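Local coordinates for protein molinate hydrolase (Gulosibacter molinativorax, PDB 4UB9) that hydrolyses the thiocarbamate herbicide molinate and binds zinc, as a member of the amidohydrolase family that probably cleaves a non-peptide carbon-nitrogen bond, at residues 212-217 / 257-262; 242-247 / 282-287. All coordinates share one frame; numbering follows the deposited sequence.

Interaction 1: 212-217 / 257-262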
loop_
_atom_site.group_PDB
_atom_site.type_symbol
_atom_site.label_atom_id
_atom_site.label_comp_id
_atom_site.label_asym_id
_atom_site.label_seq_id
_atom_site.Cartn_x
_atom_site.Cartn_y
_atom_site.Cartn_z
ATOM N N MET A 212 24.072 11.508 10.262
ATOM C CA MET A 212 24.894 10.986 9.131
ATOM C C MET A 212 24.056 10.201 8.129
ATOM O O MET A 212 24.533 9.282 7.461
ATOM C CB MET A 212 26.054 10.146 9.647
ATOM C CG MET A 212 26.908 10.861 10.703
ATOM S SD MET A 212 27.662 12.417 10.123
ATOM C CE MET A 212 28.947 11.790 9.064
ATOM N N GLY A 213 22.817 10.629 8.013
ATOM C CA GLY A 213 21.842 10.016 7.121
ATOM C C GLY A 213 21.844 10.492 5.668
ATOM O O GLY A 213 22.854 11.008 5.177
ATOM N N ARG A 214 20.717 10.274 4.985
ATOM C CA ARG A 214 20.632 10.493 3.532
ATOM C C ARG A 214 20.962 11.939 3.147
ATOM O O ARG A 214 21.415 12.207 2.041
ATOM C CB ARG A 214 19.260 10.070 2.975
ATOM C CG ARG A 214 18.943 8.560 3.046
ATOM C CD ARG A 214 19.885 7.691 2.219
ATOM N NE ARG A 214 19.888 8.196 0.849
ATOM C CZ ARG A 214 20.868 8.881 0.272
ATOM N NH1 ARG A 214 22.042 9.046 0.844
ATOM N NH2 ARG A 214 20.677 9.322 -0.969
ATOM N N HIS A 215 20.765 12.867 4.072
ATOM C CA HIS A 215 20.978 14.294 3.772
ATOM C C HIS A 215 22.426 14.628 3.400
ATOM O O HIS A 215 22.688 15.599 2.697
ATOM C CB HIS A 215 20.489 15.204 4.896
ATOM C CG HIS A 215 21.435 15.298 6.042
ATOM N ND1 HIS A 215 22.327 16.341 6.185
ATOM C CD2 HIS A 215 21.636 14.484 7.102
ATOM C CE1 HIS A 215 23.045 16.158 7.273
ATOM N NE2 HIS A 215 22.649 15.037 7.843
ATOM N N LEU A 216 23.350 13.808 3.829
ATOM C CA LEU A 216 24.724 13.986 3.441
ATOM C C LEU A 216 24.921 14.014 1.919
ATOM O O LEU A 216 25.841 14.647 1.419
ATOM C CB LEU A 216 25.627 12.873 4.018
ATOM C CG LEU A 216 25.807 12.894 5.516
ATOM C CD1 LEU A 216 26.699 11.746 5.877
ATOM C CD2 LEU A 216 26.411 14.194 6.038
ATOM N N SER A 217 24.104 13.271 1.195
ATOM C CA SER A 217 24.210 13.215 -0.254
ATOM C C SER A 217 23.847 14.533 -0.936
ATOM O O SER A 217 24.110 14.693 -2.116
ATOM C CB SER A 217 23.291 12.127 -0.834
ATOM O OG SER A 217 23.762 10.806 -0.578
ATOM N N TYR A 257 22.798 2.118 -7.017
ATOM C CA TYR A 257 23.226 3.518 -7.160
ATOM C C TYR A 257 24.463 3.754 -6.320
ATOM O O TYR A 257 24.813 2.955 -5.433
ATOM C CB TYR A 257 22.170 4.444 -6.603
ATOM C CG TYR A 257 20.853 4.413 -7.303
ATOM C CD1 TYR A 257 20.594 5.233 -8.386
ATOM C CD2 TYR A 257 19.829 3.592 -6.852
ATOM C CE1 TYR A 257 19.355 5.205 -9.023
ATOM C CE2 TYR A 257 18.577 3.572 -7.483
ATOM C CZ TYR A 257 18.360 4.364 -8.576
ATOM O OH TYR A 257 17.136 4.359 -9.167
ATOM N N PHE A 258 25.136 4.855 -6.596
ATOM C CA PHE A 258 26.170 5.376 -5.697
ATOM C C PHE A 258 25.580 6.416 -4.787
ATOM O O PHE A 258 24.800 7.261 -5.188
ATOM C CB PHE A 258 27.337 5.960 -6.493
ATOM C CG PHE A 258 28.290 4.925 -6.967
ATOM C CD1 PHE A 258 27.964 4.103 -8.016
ATOM C CD2 PHE A 258 29.545 4.803 -6.380
ATOM C CE1 PHE A 258 28.843 3.147 -8.462
ATOM C CE2 PHE A 258 30.429 3.841 -6.802
ATOM C CZ PHE A 258 30.074 3.003 -7.841
ATOM N N THR A 259 25.938 6.347 -3.530
ATOM C CA THR A 259 25.431 7.323 -2.539
ATOM C C THR A 259 26.021 8.715 -2.682
ATOM O O THR A 259 25.361 9.738 -2.421
ATOM C CB THR A 259 25.753 6.805 -1.111
ATOM O OG1 THR A 259 25.114 5.554 -0.939
ATOM C CG2 THR A 259 25.272 7.750 -0.037
ATOM N N PHE A 260 27.294 8.737 -3.048
ATOM C CA PHE A 260 28.134 9.949 -3.044
ATOM C C PHE A 260 28.861 10.132 -4.364
ATOM O O PHE A 260 29.155 9.155 -5.052
ATOM C CB PHE A 260 29.210 9.853 -1.959
ATOM C CG PHE A 260 28.666 9.853 -0.542
ATOM C CD1 PHE A 260 27.979 10.932 -0.046
ATOM C CD2 PHE A 260 28.834 8.749 0.269
ATOM C CE1 PHE A 260 27.488 10.922 1.238
ATOM C CE2 PHE A 260 28.326 8.734 1.542
ATOM C CZ PHE A 260 27.644 9.818 2.021
ATOM N N SER A 261 29.196 11.387 -4.686
ATOM C CA SER A 261 30.184 11.659 -5.745
ATOM C C SER A 261 31.546 11.183 -5.318
ATOM O O SER A 261 31.833 11.054 -4.121
ATOM C CB SER A 261 30.291 13.155 -6.059
ATOM O OG SER A 261 30.850 13.857 -4.973
ATOM N N GLU A 262 32.413 10.931 -6.281
ATOM C CA GLU A 262 33.775 10.435 -5.945
ATOM C C GLU A 262 34.537 11.442 -5.116
ATOM O O GLU A 262 35.242 11.121 -4.186
ATOM C CB GLU A 262 34.529 9.893 -7.186
ATOM C CG GLU A 262 33.703 8.688 -7.729
ATOM C CD GLU A 262 34.460 7.430 -8.149
ATOM O OE1 GLU A 262 35.651 7.304 -7.826
ATOM O OE2 GLU A 262 33.819 6.539 -8.768
HETATM O O HOH W 1 24.734 12.179 -4.073
#
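Hydrogen bonding at this contact centres on the hydroxyl of S217, which bridges a guanidinium group and a backbone carbonyl. One 3-10 turn separates R214 from S217, with S217 N bonded to R214 O, and the arginine chain, bent at both chi2 and chi3, curls back over the turn. R214 NH1 gives S217 OG a nearly straight bond (2.8 Å, 167°) in the guanidinium plane. S217 OG in turn donates to T259 O at 2.7 Å, approaching from above the carbonyl plane. A water also lies within hydrogen-bonding distance of T259 O, at 3.0 Å, and of S217 O. NH1 has a further acceptor in G176 O, while NH2 bonds P256 O of the second subunit.

The apolar part is small and built from L216, T259 and F260. T259 turns its methyl toward the turn (CG2 anti to the backbone N), leaving OG1 to bond A242 O. T259 CG2 lies 3.5 Å above the F260 ring plane, over its centre, and also touches S217 OG at 3.5 Å and R214 NH1 at 3.6 Å. The ring's edge faces the turn instead: L216 CB lies in the ring plane, 3.9 Å from F260 CE1.

The contact joins the connection between helices 198-209 and 221-232 to the one between helices 248-251 and 262-275. L216 packs on I175 of strand 174-175 and L227 of helix 221-232, at whose approach the 212-217 segment lies. On the other side, S261 is the N-cap of helix 262-275, its OG bonded to V264 N.

Interaction 2: 242-247 / 282-287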
loop_
_atom_site.group_PDB
_atom_site.type_symbol
_atom_site.label_atom_id
_atom_site.label_comp_id
_atom_site.label_asym_id
_atom_site.label_seq_id
_atom_site.Cartn_x
_atom_site.Cartn_y
_atom_site.Cartn_z
ATOM N N ALA A 242 28.521 3.913 3.208
ATOM C CA ALA A 242 27.596 3.446 2.173
ATOM C C ALA A 242 28.030 3.889 0.797
ATOM O O ALA A 242 27.576 4.901 0.318
ATOM C CB ALA A 242 26.196 3.966 2.423
ATOM N N VAL A 243 28.924 3.133 0.188
ATOM C CA VAL A 243 29.439 3.483 -1.118
ATOM C C VAL A 243 28.304 3.409 -2.129
ATOM O O VAL A 243 28.120 4.317 -2.943
ATOM C CB VAL A 243 30.531 2.512 -1.550
ATOM C CG1 VAL A 243 30.894 2.724 -3.018
ATOM C CG2 VAL A 243 31.721 2.675 -0.660
ATOM N N THR A 244 27.537 2.315 -2.053
ATOM C CA THR A 244 26.290 2.206 -2.806
ATOM C C THR A 244 25.095 2.341 -1.889
ATOM O O THR A 244 25.220 2.482 -0.682
ATOM C CB THR A 244 26.170 0.885 -3.584
ATOM O OG1 THR A 244 26.158 -0.190 -2.672
ATOM C CG2 THR A 244 27.317 0.729 -4.559
ATOM N N ASP A 245 23.934 2.274 -2.495
ATOM C CA ASP A 245 22.660 2.457 -1.811
ATOM C C ASP A 245 22.250 1.225 -1.009
ATOM O O ASP A 245 22.858 0.169 -1.127
ATOM C CB ASP A 245 21.553 2.707 -2.830
ATOM C CG ASP A 245 21.245 1.448 -3.645
ATOM O OD1 ASP A 245 22.075 1.071 -4.519
ATOM O OD2 ASP A 245 20.222 0.793 -3.359
ATOM N N HIS A 246 21.172 1.391 -0.234
ATOM C CA HIS A 246 20.638 0.352 0.624
ATOM C C HIS A 246 19.138 0.206 0.381
ATOM O O HIS A 246 18.361 0.072 1.310
ATOM C CB HIS A 246 20.906 0.722 2.069
ATOM C CG HIS A 246 20.680 -0.389 3.039
ATOM N ND1 HIS A 246 19.434 -0.723 3.509
ATOM C CD2 HIS A 246 21.551 -1.215 3.666
ATOM C CE1 HIS A 246 19.539 -1.736 4.345
ATOM N NE2 HIS A 246 20.812 -2.038 4.476
ATOM N N LEU A 247 18.759 0.214 -0.893
ATOM C CA LEU A 247 17.370 0.164 -1.320
ATOM C C LEU A 247 16.935 -1.205 -1.873
ATOM O O LEU A 247 15.968 -1.305 -2.663
ATOM C CB LEU A 247 17.151 1.209 -2.415
ATOM C CG LEU A 247 17.385 2.655 -2.037
ATOM C CD1 LEU A 247 17.139 3.528 -3.254
ATOM C CD2 LEU A 247 16.467 3.119 -0.892
ATOM N N HIS A 282 30.204 -0.591 2.250
ATOM C CA HIS A 282 29.029 -1.331 1.902
ATOM C C HIS A 282 28.874 -1.163 0.403
ATOM O O HIS A 282 28.802 -0.062 -0.080
ATOM C CB HIS A 282 27.850 -0.775 2.683
ATOM C CG HIS A 282 26.519 -1.029 2.060
ATOM N ND1 HIS A 282 25.709 -2.068 2.436
ATOM C CD2 HIS A 282 25.838 -0.355 1.111
ATOM C CE1 HIS A 282 24.599 -2.037 1.732
ATOM N NE2 HIS A 282 24.652 -1.005 0.921
ATOM N N THR A 283 28.868 -2.260 -0.336
ATOM C CA THR A 283 28.780 -2.201 -1.798
ATOM C C THR A 283 27.798 -3.196 -2.352
ATOM O O THR A 283 27.657 -4.266 -1.847
ATOM C CB THR A 283 30.143 -2.345 -2.524
ATOM O OG1 THR A 283 30.710 -3.632 -2.275
ATOM C CG2 THR A 283 31.097 -1.285 -2.085
ATOM N N THR A 284 27.108 -2.792 -3.392
ATOM C CA THR A 284 25.954 -3.490 -3.865
ATOM C C THR A 284 26.031 -3.771 -5.363
ATOM O O THR A 284 25.092 -4.220 -5.962
ATOM C CB THR A 284 24.721 -2.701 -3.367
ATOM O OG1 THR A 284 24.203 -3.354 -2.218
ATOM C CG2 THR A 284 23.662 -2.543 -4.357
ATOM N N SER A 285 27.171 -3.468 -5.949
ATOM C CA SER A 285 27.354 -3.537 -7.419
ATOM C C SER A 285 28.797 -3.759 -7.768
ATOM O O SER A 285 29.683 -3.559 -6.941
ATOM C CB SER A 285 26.940 -2.206 -8.102
ATOM O OG SER A 285 27.771 -1.155 -7.663
ATOM N N LEU A 286 29.047 -4.167 -9.011
ATOM C CA LEU A 286 30.439 -4.393 -9.485
ATOM C C LEU A 286 31.262 -3.105 -9.427
ATOM O O LEU A 286 32.388 -3.091 -8.994
ATOM C CB LEU A 286 30.439 -4.885 -10.904
ATOM C CG LEU A 286 29.865 -6.283 -11.122
ATOM C CD1 LEU A 286 29.895 -6.684 -12.617
ATOM C CD2 LEU A 286 30.614 -7.296 -10.290
ATOM N N GLU A 287 30.658 -2.012 -9.862
ATOM C CA GLU A 287 31.337 -0.727 -9.839
ATOM C C GLU A 287 31.554 -0.232 -8.427
ATOM O O GLU A 287 32.568 0.389 -8.123
ATOM C CB GLU A 287 30.582 0.310 -10.660
ATOM C CG GLU A 287 30.872 0.176 -12.149
ATOM C CD GLU A 287 32.383 0.262 -12.462
ATOM O OE1 GLU A 287 33.067 1.291 -12.213
ATOM O OE2 GLU A 287 32.917 -0.738 -12.936
#
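The imidazole of H282 is held by its edge, where two backbone carbonyls, T244 O and D245 O, lie in the ring plane. Beside it the H246 ring is tilted 30° from it and displaced, so contact is made at one corner, H246 CD2 to H282 CE1 (3.7 Å). H246 also meets the ring of F185 and bonds D184 O through ND1.

Of the two carbonyls, D245 O is the hydrogen-bond acceptor: H282 NE2 donates to it at 3.0 Å, almost straight (165°), although it reaches the oxygen from above the carbonyl plane. This bond is consistent with a proton on NE2 and a lone pair on ND1, which is the atom that binds zinc together with H302. D245 is thus a second-shell residue that fixes the rotation of a metal ligand and may make it a slightly stronger donor. The D245 side chain shapes its own loop, OD2 accepting from L247 N in an Asx turn and OD1 from Y257 N.

Backbone pairing is weak: H282 O receives a bent, weak bond from V243 N (3.2 Å) and a straighter but long, weak one from T244 N (3.3 Å). Side-chain packing follows, with V243 CB 3.9 Å from T283 CG2. T244 OG1 presses on T284 across the contact, 3.0 Å from T284 CB. T284 itself is not staggered (chi1 -100°), and its buried OG1 has no partner.

Strands 239-242 and 279-282, neighbours in a parallel sheet between 174-175 and 299-301, reach this contact with their C-terminal ends. Beyond it S285 N-caps helix 286-294, its OG bonded to G288 N, and on that helix E287 makes a salt bridge to R263 of the second subunit.

In the fold
Both contacts are buried and both border the second subunit, yet they differ in depth and chemistry. Interaction 2 lies nearer the chain centre, buries about twice the surface and contains a zinc ligand at the ends of two barrel strands. Interaction 1 lies further out, between the connections, the side chain of T259 being about 11 Å from the metal. A serine hydroxyl shared by an arginine and a carbonyl sits beside phenylalanine packing there, whereas at the zinc a histidine edge meets backbone carbonyls. The segments alternate along the chain and meet directly: T259 N lies 3.0 Å from V243 O, probably hydrogen-bonded, so 257-262 backs the loop that orients H282.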